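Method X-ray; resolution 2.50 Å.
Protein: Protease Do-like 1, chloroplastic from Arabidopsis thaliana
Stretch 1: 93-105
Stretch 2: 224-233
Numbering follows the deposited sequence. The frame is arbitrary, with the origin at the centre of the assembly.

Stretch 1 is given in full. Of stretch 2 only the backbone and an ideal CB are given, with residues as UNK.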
ATOM      1  N   VAL B  93      13.939   3.400  38.114  1.00 70.13           N
ATOM      2  CA  VAL B  93      14.888   2.713  37.262  1.00 68.66           C
ATOM      3  C   VAL B  93      16.252   2.540  37.931  1.00 69.24           C
ATOM      4  O   VAL B  93      17.073   3.447  37.919  1.00 72.84           O
ATOM      5  CB  VAL B  93      15.080   3.486  35.954  1.00 65.68           C
ATOM      6  CG1 VAL B  93      16.081   2.792  35.074  1.00 63.31           C
ATOM      7  CG2 VAL B  93      13.762   3.604  35.243  1.00 68.31           C
ATOM      8  N   VAL B  94      16.506   1.379  38.517  1.00 68.66           N
ATOM      9  CA  VAL B  94      17.803   1.139  39.153  1.00 67.20           C
ATOM     10  C   VAL B  94      18.981   1.269  38.175  1.00 69.45           C
ATOM     11  O   VAL B  94      20.035   1.785  38.536  1.00 73.58           O
ATOM     12  CB  VAL B  94      17.868  -0.278  39.769  1.00 64.69           C
ATOM     13  CG1 VAL B  94      19.275  -0.573  40.265  1.00 54.85           C
ATOM     14  CG2 VAL B  94      16.826  -0.424  40.880  1.00 62.46           C
ATOM     15  N   GLY B  95      18.806   0.790  36.945  1.00 71.15           N
ATOM     16  CA  GLY B  95      19.886   0.837  35.963  1.00 72.32           C
ATOM     17  C   GLY B  95      19.661  -0.096  34.777  1.00 74.55           C
ATOM     18  O   GLY B  95      18.679  -0.835  34.734  1.00 76.12           O
ATOM     19  N   PHE B  96      20.575  -0.097  33.815  1.00 74.33           N
ATOM     20  CA  PHE B  96      20.368  -0.932  32.651  1.00 72.05           C
ATOM     21  C   PHE B  96      21.545  -1.120  31.681  1.00 73.81           C
ATOM     22  O   PHE B  96      22.424  -0.270  31.554  1.00 73.82           O
ATOM     23  CB  PHE B  96      19.167  -0.382  31.895  1.00 70.54           C
ATOM     24  CG  PHE B  96      19.380   0.996  31.335  1.00 70.49           C
ATOM     25  CD1 PHE B  96      20.135   1.185  30.172  1.00 70.29           C
ATOM     26  CD2 PHE B  96      18.850   2.120  31.982  1.00 68.76           C
ATOM     27  CE1 PHE B  96      20.363   2.489  29.656  1.00 68.68           C
ATOM     28  CE2 PHE B  96      19.071   3.424  31.476  1.00 64.14           C
ATOM     29  CZ  PHE B  96      19.826   3.605  30.318  1.00 61.82           C
ATOM     30  N   ASP B  97      21.527  -2.247  30.971  1.00 74.03           N
ATOM     31  CA  ASP B  97      22.563  -2.589  30.001  1.00 71.26           C
ATOM     32  C   ASP B  97      21.933  -2.672  28.621  1.00 71.41           C
ATOM     33  O   ASP B  97      21.237  -3.631  28.338  1.00 71.03           O
ATOM     34  CB  ASP B  97      23.146  -3.947  30.341  1.00 70.11           C
ATOM     35  CG  ASP B  97      24.355  -4.267  29.526  1.00 70.81           C
ATOM     36  OD1 ASP B  97      24.517  -3.699  28.422  1.00 77.28           O
ATOM     37  OD2 ASP B  97      25.148  -5.098  29.990  1.00 75.75           O
ATOM     38  N   GLN B  98      22.187  -1.697  27.758  1.00 72.19           N
ATOM     39  CA  GLN B  98      21.588  -1.695  26.422  1.00 75.52           C
ATOM     40  C   GLN B  98      22.059  -2.802  25.508  1.00 75.91           C
ATOM     41  O   GLN B  98      21.324  -3.255  24.636  1.00 79.86           O
ATOM     42  CB  GLN B  98      21.860  -0.384  25.702  1.00 79.21           C
ATOM     43  CG  GLN B  98      21.080   0.785  26.200  1.00 91.65           C
ATOM     44  CD  GLN B  98      21.106   1.906  25.187  1.00 98.60           C
ATOM     45  OE1 GLN B  98      22.137   2.142  24.554  1.00101.78           O
ATOM     46  NE2 GLN B  98      19.979   2.609  25.025  1.00100.72           N
ATOM     47  N   ASP B  99      23.293  -3.231  25.687  1.00 74.83           N
ATOM     48  CA  ASP B  99      23.810  -4.256  24.826  1.00 75.81           C
ATOM     49  C   ASP B  99      23.129  -5.581  24.983  1.00 72.71           C
ATOM     50  O   ASP B  99      22.849  -6.238  23.995  1.00 74.78           O
ATOM     51  CB  ASP B  99      25.312  -4.398  25.020  1.00 80.77           C
ATOM     52  CG  ASP B  99      26.069  -3.269  24.376  1.00 85.00           C
ATOM     53  OD1 ASP B  99      25.503  -2.608  23.467  1.00 85.40           O
ATOM     54  OD2 ASP B  99      27.231  -3.053  24.768  1.00 92.59           O
ATOM     55  N   LYS B 100      22.854  -5.976  26.215  1.00 69.58           N
ATOM     56  CA  LYS B 100      22.198  -7.244  26.455  1.00 67.80           C
ATOM     57  C   LYS B 100      20.719  -7.040  26.757  1.00 65.65           C
ATOM     58  O   LYS B 100      20.058  -7.929  27.286  1.00 66.41           O
ATOM     59  CB  LYS B 100      22.885  -7.961  27.615  1.00 72.42           C
ATOM     60  CG  LYS B 100      24.398  -8.030  27.484  1.00 77.05           C
ATOM     61  CD  LYS B 100      24.775  -8.895  26.301  1.00 80.76           C
ATOM     62  CE  LYS B 100      26.277  -9.032  26.128  1.00 85.16           C
ATOM     63  NZ  LYS B 100      26.581  -9.794  24.863  1.00 91.14           N
ATOM     64  N   ASP B 101      20.210  -5.859  26.417  1.00 64.80           N
ATOM     65  CA  ASP B 101      18.804  -5.489  26.630  1.00 66.85           C
ATOM     66  C   ASP B 101      18.181  -5.909  27.966  1.00 68.36           C
ATOM     67  O   ASP B 101      17.022  -6.319  28.027  1.00 67.04           O
ATOM     68  CB  ASP B 101      17.947  -6.012  25.473  1.00 70.22           C
ATOM     69  CG  ASP B 101      16.603  -5.325  25.378  1.00 71.49           C
ATOM     70  OD1 ASP B 101      16.472  -4.140  25.750  1.00 76.10           O
ATOM     71  OD2 ASP B 101      15.661  -5.967  24.902  1.00 74.44           O
ATOM     72  N   VAL B 102      18.963  -5.767  29.032  1.00 71.12           N
ATOM     73  CA  VAL B 102      18.547  -6.089  30.400  1.00 72.12           C
ATOM     74  C   VAL B 102      18.362  -4.808  31.227  1.00 72.95           C
ATOM     75  O   VAL B 102      19.174  -3.888  31.145  1.00 75.95           O
ATOM     76  CB  VAL B 102      19.613  -6.902  31.089  1.00 70.50           C
ATOM     77  CG1 VAL B 102      19.280  -7.046  32.561  1.00 72.03           C
ATOM     78  CG2 VAL B 102      19.715  -8.238  30.424  1.00 70.75           C
ATOM     79  N   ALA B 103      17.316  -4.748  32.038  1.00 69.05           N
ATOM     80  CA  ALA B 103      17.094  -3.566  32.851  1.00 65.55           C
ATOM     81  C   ALA B 103      16.615  -3.926  34.242  1.00 66.43           C
ATOM     82  O   ALA B 103      15.926  -4.931  34.424  1.00 67.67           O
ATOM     83  CB  ALA B 103      16.093  -2.668  32.187  1.00 65.29           C
ATOM     84  N   VAL B 104      16.991  -3.131  35.240  1.00 66.01           N
ATOM     85  CA  VAL B 104      16.515  -3.422  36.590  1.00 66.26           C
ATOM     86  C   VAL B 104      15.691  -2.288  37.172  1.00 64.26           C
ATOM     87  O   VAL B 104      16.030  -1.125  37.038  1.00 65.56           O
ATOM     88  CB  VAL B 104      17.641  -3.727  37.568  1.00 63.32           C
ATOM     89  CG1 VAL B 104      17.025  -4.113  38.893  1.00 63.63           C
ATOM     90  CG2 VAL B 104      18.513  -4.852  37.044  1.00 62.65           C
ATOM     91  N   LEU B 105      14.599  -2.649  37.822  1.00 66.57           N
ATOM     92  CA  LEU B 105      13.708  -1.679  38.420  1.00 68.08           C
ATOM     93  C   LEU B 105      13.626  -1.948  39.905  1.00 71.05           C
ATOM     94  O   LEU B 105      14.032  -3.021  40.381  1.00 68.86           O
ATOM     95  CB  LEU B 105      12.318  -1.822  37.819  1.00 67.26           C
ATOM     96  CG  LEU B 105      11.809  -0.897  36.713  1.00 69.27           C
ATOM     97  CD1 LEU B 105      12.890  -0.450  35.754  1.00 64.33           C
ATOM     98  CD2 LEU B 105      10.705  -1.640  35.986  1.00 69.80           C
ATOM     99  N   UNK B 224      24.249  -4.072  38.175  1.00 72.96           N
ATOM    100  CA  UNK B 224      23.303  -2.986  38.104  1.00 74.02           C
ATOM    101  C   UNK B 224      22.793  -2.544  39.481  1.00 77.45           C
ATOM    102  O   UNK B 224      22.526  -1.353  39.698  1.00 77.79           O
ATOM    103  CB  UNK B 224      22.124  -3.398  37.220  1.00 74.02           C
ATOM    104  N   UNK B 225      22.654  -3.488  40.411  1.00 78.57           N
ATOM    105  CA  UNK B 225      22.153  -3.153  41.742  1.00 77.54           C
ATOM    106  C   UNK B 225      23.257  -2.515  42.586  1.00 80.52           C
ATOM    107  O   UNK B 225      22.988  -1.682  43.442  1.00 81.15           O
ATOM    108  CB  UNK B 225      21.606  -4.401  42.438  1.00 77.54           C
ATOM    109  N   UNK B 226      24.501  -2.896  42.322  1.00 81.25           N
ATOM    110  CA  UNK B 226      25.642  -2.367  43.054  1.00 81.27           C
ATOM    111  C   UNK B 226      26.081  -0.990  42.617  1.00 81.58           C
ATOM    112  O   UNK B 226      26.290  -0.101  43.442  1.00 85.97           O
ATOM    113  CB  UNK B 226      26.824  -3.329  42.920  1.00 81.27           C
ATOM    114  N   UNK B 227      26.239  -0.829  41.313  1.00 76.74           N
ATOM    115  CA  UNK B 227      26.729   0.414  40.754  1.00 72.11           C
ATOM    116  C   UNK B 227      25.776   1.130  39.801  1.00 69.42           C
ATOM    117  O   UNK B 227      26.042   2.248  39.360  1.00 66.24           O
ATOM    118  CB  UNK B 227      28.043   0.137  40.021  1.00 72.11           C
ATOM    119  N   UNK B 228      24.678   0.461  39.461  1.00 70.99           N
ATOM    120  CA  UNK B 228      23.673   1.038  38.579  1.00 67.78           C
ATOM    121  C   UNK B 228      24.152   1.278  37.172  1.00 65.88           C
ATOM    122  O   UNK B 228      23.604   2.103  36.466  1.00 64.01           O
ATOM    123  CB  UNK B 228      23.172   2.360  39.164  1.00 67.78           C
ATOM    124  N   UNK B 229      25.166   0.532  36.754  1.00 65.73           N
ATOM    125  CA  UNK B 229      25.724   0.684  35.417  1.00 67.33           C
ATOM    126  C   UNK B 229      26.577  -0.543  35.213  1.00 69.08           C
ATOM    127  O   UNK B 229      26.921  -1.220  36.176  1.00 70.19           O
ATOM    128  CB  UNK B 229      26.521   1.979  35.249  1.00 67.33           C
ATOM    129  N   UNK B 230      26.894  -0.853  33.964  1.00 68.94           N
ATOM    130  CA  UNK B 230      27.746  -1.989  33.660  1.00 71.15           C
ATOM    131  C   UNK B 230      28.869  -1.373  32.877  1.00 73.62           C
ATOM    132  O   UNK B 230      28.629  -0.562  31.992  1.00 76.70           O
ATOM    133  CB  UNK B 230      27.029  -3.105  32.897  1.00 71.15           C
ATOM    134  N   UNK B 231      30.102  -1.725  33.197  1.00 74.55           N
ATOM    135  CA  UNK B 231      31.193  -1.107  32.467  1.00 76.89           C
ATOM    136  C   UNK B 231      31.776  -2.060  31.454  1.00 79.13           C
ATOM    137  O   UNK B 231      32.305  -3.137  31.795  1.00 82.98           O
ATOM    138  CB  UNK B 231      32.283  -0.630  33.429  1.00 76.89           C
ATOM    139  N   UNK B 232      31.668  -1.645  30.196  1.00 77.10           N
ATOM    140  CA  UNK B 232      32.130  -2.448  29.080  1.00 76.19           C
ATOM    141  C   UNK B 232      33.273  -1.809  28.313  1.00 73.85           C
ATOM    142  O   UNK B 232      33.282  -0.610  28.030  1.00 74.42           O
ATOM    143  CB  UNK B 232      30.966  -2.721  28.126  1.00 76.19           C
ATOM    144  N   UNK B 233      34.246  -2.626  27.925  1.00 74.06           N
ATOM    145  CA  UNK B 233      35.442  -2.201  27.181  1.00 71.76           C
ATOM    146  C   UNK B 233      35.200  -1.772  25.733  1.00 69.33           C
ATOM    147  O   UNK B 233      34.263  -2.229  25.102  1.00 70.26           O
ATOM    148  CB  UNK B 233      36.459  -3.344  27.182  1.00 71.76           C
TER

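Stretch 1 is a hairpin. Strand 93-97 pairs with strand 102-105, as in Asp97 N to Val102 O, 2.9 Å. Stretch 2 leaves a helix and runs past the first strand.

Position 224 is helical, and its CA-to-CB bond points toward the hairpin. The ideal CB lies 3.9 Å from Val104 CG2. Gly95 has no side chain here, so the space over its backbone is open. An apolar side chain fits: leucine, isoleucine or methionine. The residue is Leu224, chi1 m and chi2 t. Its CD1 lies 3.5 Å from Val104 CG2, and its CD2 lies 3.6 Å from Gly95 C. A CB on Gly95 would be tight against that CD2, at 3.1 Å.

Position 225 points sideways. Its ideal CB is 5.0 Å from Val94 CG1, at the margin of the apolar patch. A small or medium apolar residue suits. It is Val225; its CG2 meets Val104 CG1 at 4.4 Å.

Positions 226 and 227 point away, and stretch 1 constrains neither. They are Arg226 and Phe227, which do not touch the hairpin.

Position 228 has positive phi (66°), which favours glycine; asparagine is the usual second choice. An ideal CB would sit only 3.3 Å from Val94 O, which is tight. Glycine is the best choice, and the residue is Gly228. Its CA comes within 4.6 Å of Gly95 CA.

Position 229 points away and is extended. Many residues would do. It is Lys229, which reaches along stretch 2.

Position 230 points toward Asp97, with its ideal CB 4.0 Å from Asp97 OD2. A polar donor such as threonine or serine could suit, as could a compact apolar side chain. It is Val230; its CG1 packs 3.8 Å from Asp97 OD2.

Position 231 is out of reach, and stretch 1 does not constrain it. It is Thr231; Lys229 NZ hydrogen-bonds to Thr231 OG1 at 2.7 Å.

Position 232 points toward stretch 1. Asp97 and Asp99 offer carboxylates, but the ideal CB is still 5.0 Å from Asp99 OD2. A long, positive side chain is called for, arginine or lysine. It is Arg232. Its NE donates to Asp97 OD1 at 3.2 Å, nearly straight at 177°. Its NH2 forms a salt bridge with Asp97 OD2 at 2.6 Å, though the hydrogen bond there is weak. Asp99 OD2 lies 3.8 Å from Arg232 NE, a long salt bridge of charge alone.

Position 233 is out of reach. Its phi of -70° permits proline, and it is Pro233.

Stretch 2 224-233: LVRFGKVTRP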
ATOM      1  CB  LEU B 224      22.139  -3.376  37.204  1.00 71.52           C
ATOM      2  CG  LEU B 224      22.407  -3.311  35.704  1.00 69.87           C
ATOM      3  CD1 LEU B 224      21.168  -3.790  34.970  1.00 63.24           C
ATOM      4  CD2 LEU B 224      22.754  -1.875  35.292  1.00 65.67           C
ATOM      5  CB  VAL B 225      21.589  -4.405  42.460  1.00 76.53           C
ATOM      6  CG1 VAL B 225      21.242  -4.067  43.872  1.00 72.09           C
ATOM      7  CG2 VAL B 225      20.325  -4.909  41.747  1.00 71.56           C
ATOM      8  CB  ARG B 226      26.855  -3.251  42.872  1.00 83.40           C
ATOM      9  CG  ARG B 226      26.780  -4.594  43.489  1.00 85.79           C
ATOM     10  CD  ARG B 226      28.145  -5.198  43.390  1.00 89.80           C
ATOM     11  NE  ARG B 226      28.132  -6.582  43.811  1.00 96.77           N
ATOM     12  CZ  ARG B 226      29.124  -7.427  43.586  1.00100.99           C
ATOM     13  NH1 ARG B 226      30.216  -7.014  42.939  1.00 96.45           N
ATOM     14  NH2 ARG B 226      29.011  -8.688  43.994  1.00102.76           N
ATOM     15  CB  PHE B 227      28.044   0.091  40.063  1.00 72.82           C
ATOM     16  CG  PHE B 227      28.934  -0.826  40.867  1.00 77.05           C
ATOM     17  CD1 PHE B 227      29.287  -2.081  40.382  1.00 80.80           C
ATOM     18  CD2 PHE B 227      29.471  -0.410  42.091  1.00 77.67           C
ATOM     19  CE1 PHE B 227      30.173  -2.909  41.097  1.00 78.78           C
ATOM     20  CE2 PHE B 227      30.349  -1.226  42.805  1.00 75.32           C
ATOM     21  CZ  PHE B 227      30.700  -2.476  42.304  1.00 78.06           C
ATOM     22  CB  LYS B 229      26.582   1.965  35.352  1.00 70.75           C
ATOM     23  CG  LYS B 229      27.850   1.911  34.468  1.00 73.15           C
ATOM     24  CD  LYS B 229      28.408   3.331  34.198  1.00 76.88           C
ATOM     25  CE  LYS B 229      29.533   3.371  33.114  1.00 78.50           C
ATOM     26  NZ  LYS B 229      30.981   3.134  33.556  1.00 79.11           N
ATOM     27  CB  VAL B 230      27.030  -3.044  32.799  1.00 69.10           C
ATOM     28  CG1 VAL B 230      28.034  -3.876  32.065  1.00 70.51           C
ATOM     29  CG2 VAL B 230      26.229  -3.964  33.684  1.00 69.75           C
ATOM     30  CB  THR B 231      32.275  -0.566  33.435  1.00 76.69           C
ATOM     31  OG1 THR B 231      31.744   0.573  34.122  1.00 74.11           O
ATOM     32  CG2 THR B 231      33.534  -0.156  32.684  1.00 73.73           C
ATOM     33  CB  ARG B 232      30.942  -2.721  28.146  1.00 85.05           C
ATOM     34  CG  ARG B 232      29.736  -3.425  28.816  1.00 82.31           C
ATOM     35  CD  ARG B 232      28.559  -3.495  27.858  1.00 86.10           C
ATOM     36  NE  ARG B 232      27.588  -4.517  28.233  1.00 90.13           N
ATOM     37  CZ  ARG B 232      27.910  -5.770  28.547  1.00 93.48           C
ATOM     38  NH1 ARG B 232      29.184  -6.157  28.542  1.00 94.81           N
ATOM     39  NH2 ARG B 232      26.961  -6.647  28.849  1.00 95.32           N
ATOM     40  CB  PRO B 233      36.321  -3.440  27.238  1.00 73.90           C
ATOM     41  CG  PRO B 233      35.258  -4.562  27.106  1.00 74.00           C
ATOM     42  CD  PRO B 233      34.167  -4.096  28.040  1.00 70.65           C
TER
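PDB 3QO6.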